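Local coordinates for fatty acid biosynthesis transcriptional regulator (Streptococcus pneumoniae, PDB 6JBX), which represses fatty acid synthesis genes as a MarR-family transcription factor that binds DNA, with acyl-ACP as its co-repressor, at the interface of chains A and B. Numbering follows the deposited sequence. Chains: chain A/B, Fatty acid biosynthesis transcriptional regulator.

The interface of chains A and B. Residues chain A 23-24; chain B 47, 66-67.
A:Asn23 sets its amide oxygen OD1 over the imidazole of B:His47, and A:Asn24 hydrogen-bonds to the backbone of B:Glu66. A:Asn23 OD1 lies 3.0 Å above the plane of the B:His47 imidazole, over its centre, with amide and ring planes 59° apart. Although A:Asn23 OD1 is 3.1 Å from B:His47 ND1, its place above the face argues against an in-plane N-H bond; an oxygen-to-ring contact fits better, and would probably gain from a protonated imidazole, though protonation is not seen. On the other amide branch, A:Asn23 ND2 is 3.8 Å from methyl CD2 of B:Leu67.

The direct bond runs from A:Asn24 ND2 to B:Glu66 O (3.2 Å). It is fairly straight, 157° at the hydrogen, with the acceptor almost in the A:Asn24 amide plane and the donor on a carbonyl lone pair. CG of A:Asn24 stands anti to its carbonyl carbon (chi1 -64°), carrying the amide towards the chain B carbonyl.

One water, 2.8 Å from A:Asn23 ND2, reaches B:His47 O; it suits the modelled amide but could pair with either end. B:Glu66 O probably also accepts from a water (3.1 Å) that lies 2.8 Å from A:Asn24 OD1. A third lies 2.6 Å from A:Asn23 O and B:Leu67 O alike.

Helix 11-34 of chain A thus meets helix 43-54 and the C-terminal end of helix 60-67 of chain B, where the dimerisation region approaches the partner's winged helix-turn-helix domain.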
ATOM      1  N   ASN A  23       0.489   0.118  -6.124  1.00 30.76           N
ATOM      2  CA  ASN A  23       0.106  -1.236  -6.508  1.00 32.02           C
ATOM      3  C   ASN A  23       1.107  -2.283  -5.957  1.00 36.28           C
ATOM      4  O   ASN A  23       0.731  -3.476  -5.782  1.00 32.52           O
ATOM      5  CB  ASN A  23       0.077  -1.406  -8.031  1.00 31.58           C
ATOM      6  CG  ASN A  23      -1.111  -0.748  -8.711  1.00 29.36           C
ATOM      7  OD1 ASN A  23      -2.085  -0.415  -8.064  1.00 38.61           O
ATOM      8  ND2 ASN A  23      -1.030  -0.537 -10.013  1.00 26.40           N
ATOM      9  N   ASN A  24       2.379  -1.911  -5.751  1.00 26.90           N
ATOM     10  CA  ASN A  24       3.376  -2.961  -5.541  1.00 27.68           C
ATOM     11  C   ASN A  24       4.068  -2.920  -4.154  1.00 27.29           C
ATOM     12  O   ASN A  24       4.734  -3.906  -3.780  1.00 29.32           O
ATOM     13  CB  ASN A  24       4.421  -2.986  -6.644  1.00 28.56           C
ATOM     14  CG  ASN A  24       3.877  -3.333  -8.015  1.00 34.76           C
ATOM     15  OD1 ASN A  24       4.453  -2.916  -9.007  1.00 39.53           O
ATOM     16  ND2 ASN A  24       2.772  -4.051  -8.100  1.00 31.12           N
TER
ATOM     17  N   HIS B  47      -7.573  -1.173  -9.486  1.00 32.88           N
ATOM     18  CA  HIS B  47      -6.177  -1.204 -10.002  1.00 34.22           C
ATOM     19  C   HIS B  47      -6.130  -2.029 -11.294  1.00 27.19           C
ATOM     20  O   HIS B  47      -5.457  -1.594 -12.250  1.00 27.35           O
ATOM     21  CB  HIS B  47      -5.222  -1.750  -8.932  1.00 37.18           C
ATOM     22  CG  HIS B  47      -5.063  -0.848  -7.753  1.00 42.89           C
ATOM     23  ND1 HIS B  47      -4.614  -1.304  -6.529  1.00 45.64           N
ATOM     24  CD2 HIS B  47      -5.290   0.476  -7.605  1.00 47.52           C
ATOM     25  CE1 HIS B  47      -4.570  -0.299  -5.677  1.00 48.64           C
ATOM     26  NE2 HIS B  47      -4.980   0.804  -6.314  1.00 45.34           N
ATOM     27  N   GLU B  66       2.443  -6.717 -14.019  1.00 30.19           N
ATOM     28  CA  GLU B  66       2.208  -5.344 -13.512  1.00 33.23           C
ATOM     29  C   GLU B  66       1.804  -5.314 -12.038  1.00 31.09           C
ATOM     30  O   GLU B  66       2.327  -4.463 -11.282  1.00 31.87           O
ATOM     31  CB  GLU B  66       1.112  -4.616 -14.293  1.00 36.78           C
ATOM     32  CG  GLU B  66       1.631  -3.724 -15.406  1.00 51.82           C
ATOM     33  CD  GLU B  66       1.323  -2.248 -15.209  1.00 63.00           C
ATOM     34  OE1 GLU B  66       0.866  -1.584 -16.189  1.00 64.80           O
ATOM     35  OE2 GLU B  66       1.518  -1.760 -14.071  1.00 70.56           O
ATOM     36  N   LEU B  67       0.878  -6.170 -11.607  1.00 28.60           N
ATOM     37  CA  LEU B  67       0.378  -6.051 -10.230  1.00 26.06           C
ATOM     38  C   LEU B  67       1.166  -6.949  -9.259  1.00 25.28           C
ATOM     39  O   LEU B  67       0.961  -6.869  -8.063  1.00 27.14           O
ATOM     40  CB  LEU B  67      -1.092  -6.435 -10.188  1.00 29.04           C
ATOM     41  CG  LEU B  67      -2.051  -5.617 -11.031  1.00 32.12           C
ATOM     42  CD1 LEU B  67      -3.482  -6.127 -10.818  1.00 32.54           C
ATOM     43  CD2 LEU B  67      -1.950  -4.144 -10.672  1.00 34.18           C
TER
HETATM   44  O   HOH W   1      -3.230   0.187 -11.591  1.00 30.68           O
HETATM   45  O   HOH W   2       5.409  -4.042 -11.362  1.00 36.31           O
HETATM   46  O   HOH W   3      -0.673  -5.534  -6.605  1.00 49.39           O